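Local coordinates for protein interleukin-1beta (Gallus gallus, PDB 2WRY) that probably acts as a secreted inflammatory cytokine, a pyrogen and mitogen that signals by binding the interleukin-1 receptor, at residues 90-95 with 105-110; 20-25 with 155-160; 120-125 with 130-135; 10-15 with 110-115. All blocks are in the same frame, centred on the assembly; numbering follows the deposited sequence.

Contact 1. Residues 90-95 with 105-110; sequences QLEEAD and LTRFIF
Arg107 takes hold of Glu92 side-on, with NE and NH2 each going to a different carboxylate oxygen. This bidentate salt bridge ties strand 86-93, the second strand of a beta-trefoil hairpin with 76-83, to the turn that leads into strand 110-115. Arg107 NE to Glu92 OE1 measures 2.8 Å and Arg107 NH2 to Glu92 OE2 3.0 Å, both on the syn side of the carboxylate. The two flat groups are only 14° from coplanar. A longer pairing of Arg107 NE with Glu92 OE2 is weak.

OE1 carries most of the polar load. Besides Arg107 NE, Glu92 OE1 accepts from Gln90 NE2 at 2.7 Å, which comes in from above the carboxylate plane, and it is also bonded to Ser79 OG on the neighbouring strand. The remaining guanidinium nitrogen, NH1, is used by Glu104 O, so the guanidinium is fixed from two directions. Such a well-bonded carboxylate would be expected to stay ionised. With chi1 at 73°, Arg107 places CG between its backbone N and carbonyl carbon, and from there the chain runs straight out to NE.

Buried Phe108 lies against one face of the guanidinium. Phe108 CE2 sits 3.3 Å over the centre of the Arg107 guanidinium plane, and Phe108 CZ packs 3.9 Å from Ala94 CB.

Contact 2. Residues 20-25 with 155-160; sequences KCFVLE and ATYKLS
Phe22 and Tyr157 meet ring to ring, and the tight part of the contact is one pair of ring carbons meeting obliquely. Phe22 CZ lies 3.7 Å from Tyr157 CE1, and Phe22 CE1 follows at 4.0 Å from that same carbon. The centroids are 5.9 Å apart with the planes at 74°, an oblique aromatic pair. Both rings are buried. In Tyr157, chi1 of -57° sets CG beside the backbone N and sends the ring off its strand toward Phe22.

This is core packing of a beta-trefoil: Phe22 comes from the hairpin formed by strands 21-26 and 29-33, Tyr157 from the final strand of the barrel. Ile14 and Asp16 of strand 4-16 pack against the tyrosine as well.

Away from the rings the two segments part quickly. No hydrogen bond crosses between them, and each backbone pairs elsewhere, Phe22 with Val44 and Tyr157 with Thr121. Along the last strand Lys158 and Ser160 belong to the solvent side, as does Glu25 at the corner where the first segment ends. The phenol oxygen of Tyr157 is directed past Phe22 and makes a weak hydrogen bond to Ile133 O.

Contact 3. Residues 120-125 with 130-135; sequences TTRFES and GWFICT
Glu124 OE2 receives the backbone N-H of Gly130 at 2.7 Å through its anti lone pair, the one facing away from OE1. That bond closes the loop joining two consecutive beta-trefoil strands, 120-125 and 132-134. They meet at a single antiparallel bridge and splay apart, their directions 124° from each other. Glu124 and Phe132 form the non-hydrogen-bonded pair at its centre. The flanking backbone bonds are Ile133 N to Phe123 O, 3.0 Å, and Ser125 N to Trp131 O, 2.8 Å. The same two carbonyls also take CA-H...O contacts from Phe132 and Glu124. Beyond Phe123 the strands are too far apart for direct pairing, and a water fills in, accepting from Phe123 N and donating to Ile133 O.

The side chains of Arg122 and Glu124 hold the Phe132 ring between them. Over one face lies Glu124 CB, 4.1 Å from the Phe132 centroid in a CH-pi contact. With CG anti to the backbone N (chi1 -176°) and the chain extended, the glutamate runs past the ring to reach Gly130. The opposite face takes the guanidinium of Arg122, an off-centre cation-pi contact with Arg122 CZ 4.4 Å from the Phe132 centroid and the planes 36° apart. Arg122 NH1 has a further, long and weak ion pair with Asp150. Ser125 OG is bonded outside the pair, to Phe128 N. On the buried side of the bridge, Ile133 CD1 packs 3.7 Å from Phe123 CB.

Contact 4. Residues 10-15 with 110-115; sequences QSFDIF and FYRLDS
Arg112 reaches toward the ring of Phe12, and Arg112 NH1 comes to 3.5 Å from Phe12 CZ and 3.7 Å from Phe12 CE2. The guanidinium presents its edge, not its flat face: its plane and that of the ring stand 79° apart. The result is an off-centre cation-pi contact, with Arg112 CZ 4.9 Å from the Phe12 ring centroid. No hydrogen bond links the two segments, whose nearest alpha carbons, those of Phe12 and Arg112, are 12.8 Å apart.

The side chains bridge that gap, the arginine doing most of the reaching, and their torsions show how. Arg112 turns CG opposite its backbone N (chi1 176°) and stays extended all the way to NE, which gives it close to its full reach. Phe12 puts CG beside its backbone N, and its CB already heads toward the arginine. At the far end, rotation of the guanidinium is fixed by Asp114, two residues along the same strand: Arg112 NE donates to Asp114 OD1 at 2.9 Å in an almost straight bond of 174°, lying in the guanidinium plane. Thr121 OG1 is hydrogen-bonded to the same OD1, so the residue that positions Arg112 is itself held by the neighbouring strand. Leu159 and Phe123 pack along the arginine, while Ile48 touches Phe12.

Both residues are partly exposed. Strands 4-16 and 110-115 are not paired with each other, and the two side chains span the space between them near one end of the six-stranded barrel of the beta-trefoil fold.

How the contacts relate
Contacts 2, 3 and 4 cluster about 10 to 11 Å apart, centre to centre; contact 1 lies 15 to 18 Å from each of them. Strand 157-160 connects the cluster: Lys158 N and Ser160 O bond to Phe15 O and Asp13 N of contact 4, and Tyr157 O pairs with Thr121 N of contact 3. Contacts 3 and 4 are joined where Glu124 O accepts from Tyr111 N at 2.7 Å. Phe110 belongs to both contact 1 and contact 4, and its ring packs on Ile133 of contact 3, with Phe110 CE2 3.7 Å from Ile133 CG1. Contacts 1 and 2 lie on opposite sides of the chain's centre, yet Leu91 CD1 packs against Leu24 CD1.

Contact 1. Residues 90-95 with 105-110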
# COMPACT_ATOMS: atom_id res chain seq x y z
N GLN A 90 2.37 7.37 4.64
CA GLN A 90 1.31 8.37 4.79
C GLN A 90 0.29 8.27 3.68
O GLN A 90 0.48 7.56 2.69
CB GLN A 90 1.88 9.77 4.91
CG GLN A 90 2.60 10.30 3.75
CD GLN A 90 2.94 11.79 3.92
OE1 GLN A 90 3.11 12.29 5.05
NE2 GLN A 90 3.05 12.49 2.81
N LEU A 91 -0.82 8.95 3.89
CA LEU A 91 -1.86 9.03 2.89
C LEU A 91 -1.94 10.49 2.50
O LEU A 91 -2.00 11.37 3.36
CB LEU A 91 -3.20 8.60 3.46
CG LEU A 91 -3.26 7.22 4.11
CD1 LEU A 91 -4.64 7.00 4.73
CD2 LEU A 91 -2.96 6.12 3.07
N GLU A 92 -1.92 10.73 1.20
CA GLU A 92 -1.93 12.09 0.68
C GLU A 92 -3.08 12.30 -0.26
O GLU A 92 -3.40 11.42 -1.05
CB GLU A 92 -0.63 12.38 -0.10
CG GLU A 92 0.64 12.31 0.70
CD GLU A 92 1.85 12.83 -0.07
OE1 GLU A 92 2.96 12.30 0.15
OE2 GLU A 92 1.69 13.79 -0.86
N GLU A 93 -3.72 13.47 -0.16
CA GLU A 93 -4.66 13.88 -1.18
C GLU A 93 -3.83 14.10 -2.43
O GLU A 93 -2.93 14.96 -2.47
CB GLU A 93 -5.37 15.19 -0.78
CG GLU A 93 -6.31 15.04 0.39
CD GLU A 93 -6.84 16.38 0.86
OE1 GLU A 93 -7.51 17.05 0.05
OE2 GLU A 93 -6.60 16.75 2.03
N ALA A 94 -4.09 13.31 -3.45
CA ALA A 94 -3.36 13.45 -4.70
C ALA A 94 -4.29 12.99 -5.78
O ALA A 94 -5.08 12.06 -5.59
CB ALA A 94 -2.06 12.61 -4.70
N ASP A 95 -4.21 13.69 -6.91
CA ASP A 95 -4.92 13.25 -8.12
C ASP A 95 -4.13 12.15 -8.83
O ASP A 95 -3.00 11.81 -8.42
CB ASP A 95 -5.20 14.46 -9.00
CG ASP A 95 -6.08 15.48 -8.29
OD1 ASP A 95 -7.19 15.10 -7.86
OD2 ASP A 95 -5.67 16.65 -8.13
N LEU A 105 8.24 12.51 -6.54
CA LEU A 105 7.01 11.78 -6.92
C LEU A 105 7.17 10.28 -6.75
O LEU A 105 6.18 9.56 -6.66
CB LEU A 105 6.62 12.09 -8.36
CG LEU A 105 6.02 13.49 -8.54
CD1 LEU A 105 5.97 13.77 -10.04
CD2 LEU A 105 4.64 13.55 -7.89
N THR A 106 8.41 9.80 -6.72
CA THR A 106 8.63 8.36 -6.49
C THR A 106 8.08 7.88 -5.14
O THR A 106 7.86 6.67 -4.96
CB THR A 106 10.11 7.99 -6.72
OG1 THR A 106 10.44 8.27 -8.09
CG2 THR A 106 10.35 6.51 -6.45
N ARG A 107 7.79 8.81 -4.22
CA ARG A 107 7.15 8.48 -2.93
C ARG A 107 5.85 7.68 -3.11
O ARG A 107 5.47 6.91 -2.21
CB ARG A 107 6.88 9.74 -2.08
CG ARG A 107 5.75 10.64 -2.58
CD ARG A 107 5.72 11.90 -1.76
NE ARG A 107 4.59 12.79 -2.01
CZ ARG A 107 4.59 13.75 -2.93
NH1 ARG A 107 5.64 13.89 -3.74
NH2 ARG A 107 3.53 14.53 -3.08
N PHE A 108 5.19 7.88 -4.25
CA PHE A 108 3.91 7.20 -4.51
C PHE A 108 4.05 5.82 -5.10
O PHE A 108 3.05 5.12 -5.21
CB PHE A 108 3.09 8.02 -5.50
CG PHE A 108 2.59 9.31 -4.92
CD1 PHE A 108 1.61 9.31 -3.92
CD2 PHE A 108 3.09 10.52 -5.38
CE1 PHE A 108 1.12 10.50 -3.39
CE2 PHE A 108 2.62 11.74 -4.83
CZ PHE A 108 1.64 11.73 -3.85
N ILE A 109 5.27 5.43 -5.50
CA ILE A 109 5.46 4.17 -6.22
C ILE A 109 5.90 3.04 -5.29
O ILE A 109 6.79 3.21 -4.45
CB ILE A 109 6.47 4.33 -7.41
CG1 ILE A 109 5.93 5.30 -8.46
CG2 ILE A 109 6.80 2.97 -8.07
CD1 ILE A 109 4.61 4.84 -9.10
N PHE A 110 5.24 1.90 -5.44
CA PHE A 110 5.59 0.64 -4.76
C PHE A 110 5.79 -0.41 -5.81
O PHE A 110 5.18 -0.35 -6.87
CB PHE A 110 4.45 0.19 -3.82
CG PHE A 110 4.17 1.18 -2.71
CD1 PHE A 110 3.40 2.33 -2.95
CD2 PHE A 110 4.68 0.98 -1.43
CE1 PHE A 110 3.13 3.25 -1.91
CE2 PHE A 110 4.44 1.90 -0.38
CZ PHE A 110 3.66 3.06 -0.64

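Contact 2. Residues 20-25 with 155-160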
# COMPACT_ATOMS: atom_id res chain seq x y z
N LYS A 20 -7.11 -9.64 8.21
CA LYS A 20 -7.47 -8.26 8.55
C LYS A 20 -7.66 -7.44 7.26
O LYS A 20 -6.95 -7.63 6.27
CB LYS A 20 -6.40 -7.62 9.44
CG LYS A 20 -6.21 -8.37 10.73
CD LYS A 20 -5.56 -7.54 11.85
CE LYS A 20 -4.17 -7.00 11.47
NZ LYS A 20 -3.18 -8.11 11.24
N CYS A 21 -8.66 -6.56 7.25
CA CYS A 21 -8.80 -5.62 6.14
C CYS A 21 -8.40 -4.24 6.61
O CYS A 21 -8.17 -4.03 7.81
CB CYS A 21 -10.23 -5.57 5.61
SG CYS A 21 -11.43 -5.07 6.81
N PHE A 22 -8.36 -3.32 5.66
CA PHE A 22 -8.03 -1.91 5.95
C PHE A 22 -9.31 -1.09 6.13
O PHE A 22 -10.31 -1.27 5.40
CB PHE A 22 -7.25 -1.28 4.79
CG PHE A 22 -5.88 -1.85 4.53
CD1 PHE A 22 -5.25 -2.72 5.44
CD2 PHE A 22 -5.22 -1.51 3.36
CE1 PHE A 22 -3.96 -3.23 5.14
CE2 PHE A 22 -3.94 -1.99 3.07
CZ PHE A 22 -3.31 -2.85 3.96
N VAL A 23 -9.29 -0.20 7.12
CA VAL A 23 -10.30 0.87 7.19
C VAL A 23 -9.60 2.21 7.33
O VAL A 23 -8.48 2.26 7.84
CB VAL A 23 -11.37 0.68 8.34
CG1 VAL A 23 -12.08 -0.67 8.22
CG2 VAL A 23 -10.79 0.92 9.74
N LEU A 24 -10.26 3.28 6.88
CA LEU A 24 -9.68 4.62 7.01
C LEU A 24 -10.11 5.21 8.35
O LEU A 24 -11.24 5.68 8.51
CB LEU A 24 -10.08 5.51 5.81
CG LEU A 24 -9.35 6.84 5.71
CD1 LEU A 24 -7.86 6.61 5.48
CD2 LEU A 24 -9.93 7.69 4.59
N GLU A 25 -9.22 5.12 9.33
CA GLU A 25 -9.54 5.54 10.69
C GLU A 25 -9.77 7.04 10.75
O GLU A 25 -10.70 7.53 11.43
CB GLU A 25 -8.43 5.14 11.65
CG GLU A 25 -8.67 5.61 13.08
CD GLU A 25 -7.59 5.18 14.03
OE1 GLU A 25 -6.46 5.72 13.95
OE2 GLU A 25 -7.88 4.30 14.88
N ALA A 155 3.43 -8.55 6.35
CA ALA A 155 3.73 -7.76 5.15
C ALA A 155 3.26 -8.52 3.89
O ALA A 155 3.66 -8.19 2.79
CB ALA A 155 5.23 -7.41 5.06
N THR A 156 2.37 -9.49 4.09
CA THR A 156 1.88 -10.38 3.04
C THR A 156 0.36 -10.24 2.97
O THR A 156 -0.33 -10.30 4.02
CB THR A 156 2.24 -11.87 3.35
OG1 THR A 156 3.67 -12.01 3.51
CG2 THR A 156 1.77 -12.79 2.22
N TYR A 157 -0.13 -10.09 1.73
CA TYR A 157 -1.55 -9.77 1.45
C TYR A 157 -2.12 -10.71 0.43
O TYR A 157 -1.41 -11.34 -0.35
CB TYR A 157 -1.69 -8.30 0.95
CG TYR A 157 -1.12 -7.32 1.93
CD1 TYR A 157 -1.89 -6.84 3.02
CD2 TYR A 157 0.21 -6.94 1.85
CE1 TYR A 157 -1.33 -5.98 4.00
CE2 TYR A 157 0.78 -6.10 2.81
CZ TYR A 157 0.03 -5.63 3.87
OH TYR A 157 0.62 -4.78 4.79
N LYS A 158 -3.44 -10.76 0.42
CA LYS A 158 -4.14 -11.44 -0.66
C LYS A 158 -5.05 -10.42 -1.31
O LYS A 158 -5.91 -9.86 -0.63
CB LYS A 158 -4.92 -12.62 -0.12
CG LYS A 158 -4.01 -13.77 0.29
CD LYS A 158 -4.76 -15.09 0.41
CE LYS A 158 -3.76 -16.22 0.25
NZ LYS A 158 -4.40 -17.57 0.09
N LEU A 159 -4.85 -10.19 -2.60
CA LEU A 159 -5.65 -9.26 -3.38
C LEU A 159 -6.67 -10.02 -4.22
O LEU A 159 -6.42 -11.14 -4.69
CB LEU A 159 -4.75 -8.45 -4.32
CG LEU A 159 -3.74 -7.45 -3.79
CD1 LEU A 159 -2.85 -7.07 -4.95
CD2 LEU A 159 -4.41 -6.23 -3.23
N SER A 160 -7.84 -9.43 -4.38
CA SER A 160 -8.82 -10.03 -5.27
C SER A 160 -9.56 -8.96 -6.08
O SER A 160 -10.04 -7.98 -5.53
CB SER A 160 -9.77 -10.91 -4.49
OG SER A 160 -10.21 -10.34 -3.27

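Contact 3. Residues 120-125 with 130-135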
# COMPACT_ATOMS: atom_id res chain seq x y z
N THR A 120 -0.30 -14.63 -3.19
CA THR A 120 -0.05 -13.57 -2.18
C THR A 120 0.80 -12.46 -2.78
O THR A 120 1.41 -12.62 -3.84
CB THR A 120 0.68 -14.12 -0.94
OG1 THR A 120 1.90 -14.77 -1.34
CG2 THR A 120 -0.21 -15.14 -0.19
N THR A 121 0.86 -11.32 -2.07
CA THR A 121 1.52 -10.15 -2.61
C THR A 121 2.21 -9.40 -1.47
O THR A 121 1.67 -9.34 -0.36
CB THR A 121 0.44 -9.20 -3.23
OG1 THR A 121 -0.29 -9.90 -4.25
CG2 THR A 121 1.04 -7.89 -3.79
N ARG A 122 3.38 -8.82 -1.76
CA ARG A 122 4.02 -7.83 -0.86
C ARG A 122 4.16 -6.54 -1.67
O ARG A 122 4.16 -6.56 -2.92
CB ARG A 122 5.37 -8.33 -0.33
CG ARG A 122 5.27 -9.67 0.34
CD ARG A 122 6.45 -9.96 1.24
NE ARG A 122 7.71 -9.96 0.54
CZ ARG A 122 8.93 -10.00 1.12
NH1 ARG A 122 9.06 -10.11 2.44
NH2 ARG A 122 10.00 -9.96 0.37
N PHE A 123 4.27 -5.43 -0.94
CA PHE A 123 4.45 -4.12 -1.58
C PHE A 123 5.69 -3.44 -1.04
O PHE A 123 5.72 -3.10 0.15
CB PHE A 123 3.23 -3.22 -1.32
CG PHE A 123 1.98 -3.69 -1.99
CD1 PHE A 123 1.77 -3.43 -3.33
CD2 PHE A 123 1.00 -4.31 -1.24
CE1 PHE A 123 0.59 -3.86 -3.95
CE2 PHE A 123 -0.19 -4.76 -1.85
CZ PHE A 123 -0.40 -4.52 -3.20
N GLU A 124 6.69 -3.28 -1.90
CA GLU A 124 7.95 -2.65 -1.50
C GLU A 124 7.99 -1.20 -1.97
O GLU A 124 7.72 -0.94 -3.13
CB GLU A 124 9.13 -3.41 -2.10
CG GLU A 124 10.50 -2.85 -1.63
CD GLU A 124 11.67 -3.65 -2.17
OE1 GLU A 124 11.46 -4.59 -2.99
OE2 GLU A 124 12.82 -3.33 -1.78
N SER A 125 8.33 -0.29 -1.07
CA SER A 125 8.49 1.12 -1.47
C SER A 125 9.59 1.31 -2.51
O SER A 125 10.70 0.82 -2.33
CB SER A 125 8.79 1.98 -0.24
OG SER A 125 9.03 3.31 -0.64
N GLY A 130 13.65 -1.81 0.33
CA GLY A 130 13.83 -2.58 1.55
C GLY A 130 12.75 -2.37 2.58
O GLY A 130 12.69 -3.09 3.58
N TRP A 131 11.87 -1.39 2.32
CA TRP A 131 10.71 -1.12 3.18
C TRP A 131 9.42 -1.58 2.53
O TRP A 131 9.20 -1.36 1.33
CB TRP A 131 10.64 0.37 3.54
CG TRP A 131 11.78 0.73 4.44
CD1 TRP A 131 13.11 0.86 4.10
CD2 TRP A 131 11.70 1.01 5.84
NE1 TRP A 131 13.86 1.18 5.22
CE2 TRP A 131 13.01 1.28 6.30
CE3 TRP A 131 10.65 1.04 6.75
CZ2 TRP A 131 13.29 1.57 7.63
CZ3 TRP A 131 10.91 1.30 8.07
CH2 TRP A 131 12.23 1.59 8.50
N PHE A 132 8.61 -2.25 3.34
CA PHE A 132 7.41 -2.91 2.87
C PHE A 132 6.19 -2.50 3.66
O PHE A 132 6.27 -2.27 4.88
CB PHE A 132 7.55 -4.44 3.00
CG PHE A 132 8.63 -5.04 2.14
CD1 PHE A 132 8.31 -5.74 0.99
CD2 PHE A 132 9.98 -4.94 2.51
CE1 PHE A 132 9.32 -6.30 0.19
CE2 PHE A 132 10.98 -5.53 1.71
CZ PHE A 132 10.64 -6.22 0.57
N ILE A 133 5.05 -2.42 2.98
CA ILE A 133 3.81 -2.08 3.67
C ILE A 133 3.44 -3.20 4.63
O ILE A 133 3.44 -4.39 4.25
CB ILE A 133 2.63 -1.84 2.69
CG1 ILE A 133 2.95 -0.70 1.71
CG2 ILE A 133 1.34 -1.59 3.50
CD1 ILE A 133 1.85 -0.43 0.72
N CYS A 134 3.16 -2.85 5.87
CA CYS A 134 2.89 -3.88 6.88
C CYS A 134 1.75 -3.55 7.81
O CYS A 134 1.38 -2.39 8.01
CB CYS A 134 4.14 -4.20 7.71
SG CYS A 134 4.68 -2.80 8.71
N THR A 135 1.18 -4.60 8.39
CA THR A 135 0.20 -4.43 9.45
C THR A 135 0.74 -5.02 10.75
O THR A 135 1.67 -5.84 10.75
CB THR A 135 -1.14 -5.13 9.10
OG1 THR A 135 -0.95 -6.55 9.04
CG2 THR A 135 -1.68 -4.59 7.76
O HOH W 1 4.27 -5.67 1.84

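Contact 4. Residues 10-15 with 110-115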
# COMPACT_ATOMS: atom_id res chain seq x y z
N GLN A 10 -6.83 -0.70 -11.66
CA GLN A 10 -7.75 -1.78 -11.35
C GLN A 10 -8.05 -1.80 -9.87
O GLN A 10 -7.15 -1.61 -9.04
CB GLN A 10 -7.17 -3.13 -11.80
CG GLN A 10 -8.16 -4.28 -11.69
CD GLN A 10 -7.60 -5.56 -12.28
OE1 GLN A 10 -6.59 -5.55 -13.00
NE2 GLN A 10 -8.28 -6.69 -12.00
N SER A 11 -9.32 -2.02 -9.53
CA SER A 11 -9.74 -2.00 -8.15
C SER A 11 -9.60 -3.40 -7.58
O SER A 11 -9.99 -4.39 -8.23
CB SER A 11 -11.19 -1.52 -8.05
OG SER A 11 -11.32 -0.22 -8.62
N PHE A 12 -9.06 -3.49 -6.37
CA PHE A 12 -8.89 -4.78 -5.67
C PHE A 12 -9.43 -4.72 -4.25
O PHE A 12 -9.29 -3.69 -3.57
CB PHE A 12 -7.39 -5.15 -5.58
CG PHE A 12 -6.77 -5.51 -6.89
CD1 PHE A 12 -6.80 -6.83 -7.34
CD2 PHE A 12 -6.13 -4.55 -7.67
CE1 PHE A 12 -6.23 -7.19 -8.55
CE2 PHE A 12 -5.56 -4.89 -8.88
CZ PHE A 12 -5.61 -6.22 -9.34
N ASP A 13 -10.01 -5.82 -3.78
CA ASP A 13 -10.14 -5.99 -2.34
C ASP A 13 -8.78 -6.44 -1.82
O ASP A 13 -8.02 -7.08 -2.55
CB ASP A 13 -11.18 -7.05 -2.00
CG ASP A 13 -12.57 -6.51 -2.07
OD1 ASP A 13 -12.89 -5.54 -1.34
OD2 ASP A 13 -13.34 -7.07 -2.87
N ILE A 14 -8.49 -6.13 -0.56
CA ILE A 14 -7.22 -6.55 0.03
C ILE A 14 -7.42 -6.99 1.47
O ILE A 14 -8.19 -6.38 2.21
CB ILE A 14 -6.16 -5.42 -0.03
CG1 ILE A 14 -4.82 -5.89 0.56
CG2 ILE A 14 -6.69 -4.13 0.63
CD1 ILE A 14 -3.64 -4.94 0.29
N PHE A 15 -6.78 -8.10 1.84
CA PHE A 15 -6.74 -8.56 3.21
C PHE A 15 -5.30 -8.94 3.49
O PHE A 15 -4.60 -9.38 2.59
CB PHE A 15 -7.59 -9.83 3.38
CG PHE A 15 -9.06 -9.59 3.30
CD1 PHE A 15 -9.79 -9.33 4.46
CD2 PHE A 15 -9.71 -9.61 2.07
CE1 PHE A 15 -11.18 -9.10 4.40
CE2 PHE A 15 -11.09 -9.36 2.00
CZ PHE A 15 -11.82 -9.11 3.16
N PHE A 110 5.24 1.90 -5.44
CA PHE A 110 5.59 0.64 -4.76
C PHE A 110 5.79 -0.41 -5.81
O PHE A 110 5.18 -0.35 -6.87
CB PHE A 110 4.45 0.19 -3.82
CG PHE A 110 4.17 1.18 -2.71
CD1 PHE A 110 3.40 2.33 -2.95
CD2 PHE A 110 4.68 0.98 -1.43
CE1 PHE A 110 3.13 3.25 -1.91
CE2 PHE A 110 4.44 1.90 -0.38
CZ PHE A 110 3.66 3.06 -0.64
N TYR A 111 6.67 -1.38 -5.54
CA TYR A 111 6.71 -2.57 -6.38
C TYR A 111 5.81 -3.63 -5.83
O TYR A 111 5.91 -4.04 -4.66
CB TYR A 111 8.14 -3.07 -6.52
CG TYR A 111 9.00 -2.07 -7.27
CD1 TYR A 111 8.86 -1.93 -8.66
CD2 TYR A 111 9.92 -1.27 -6.62
CE1 TYR A 111 9.65 -1.05 -9.38
CE2 TYR A 111 10.71 -0.34 -7.35
CZ TYR A 111 10.55 -0.25 -8.73
OH TYR A 111 11.30 0.64 -9.49
N ARG A 112 4.85 -4.02 -6.66
CA ARG A 112 3.93 -5.09 -6.32
C ARG A 112 4.67 -6.39 -6.58
O ARG A 112 5.07 -6.67 -7.72
CB ARG A 112 2.71 -5.02 -7.23
CG ARG A 112 1.78 -6.18 -6.97
CD ARG A 112 0.44 -6.05 -7.70
NE ARG A 112 -0.28 -7.33 -7.63
CZ ARG A 112 -1.56 -7.49 -7.94
NH1 ARG A 112 -2.30 -6.44 -8.33
NH2 ARG A 112 -2.13 -8.69 -7.86
N LEU A 113 4.86 -7.18 -5.52
CA LEU A 113 5.65 -8.41 -5.64
C LEU A 113 4.70 -9.58 -5.43
O LEU A 113 4.33 -9.89 -4.30
CB LEU A 113 6.78 -8.41 -4.60
CG LEU A 113 7.68 -7.17 -4.62
CD1 LEU A 113 8.58 -7.18 -3.40
CD2 LEU A 113 8.51 -7.17 -5.86
N ASP A 114 4.30 -10.21 -6.53
CA ASP A 114 3.38 -11.33 -6.44
C ASP A 114 4.10 -12.66 -6.35
O ASP A 114 5.16 -12.87 -6.98
CB ASP A 114 2.49 -11.38 -7.67
CG ASP A 114 1.43 -10.27 -7.69
OD1 ASP A 114 1.10 -9.69 -6.63
OD2 ASP A 114 0.92 -10.02 -8.80
N SER A 115 3.52 -13.56 -5.56
CA SER A 115 3.97 -14.94 -5.47
C SER A 115 2.85 -15.71 -6.14
O SER A 115 1.85 -16.07 -5.49
CB SER A 115 4.15 -15.34 -4.01
OG SER A 115 5.28 -14.65 -3.45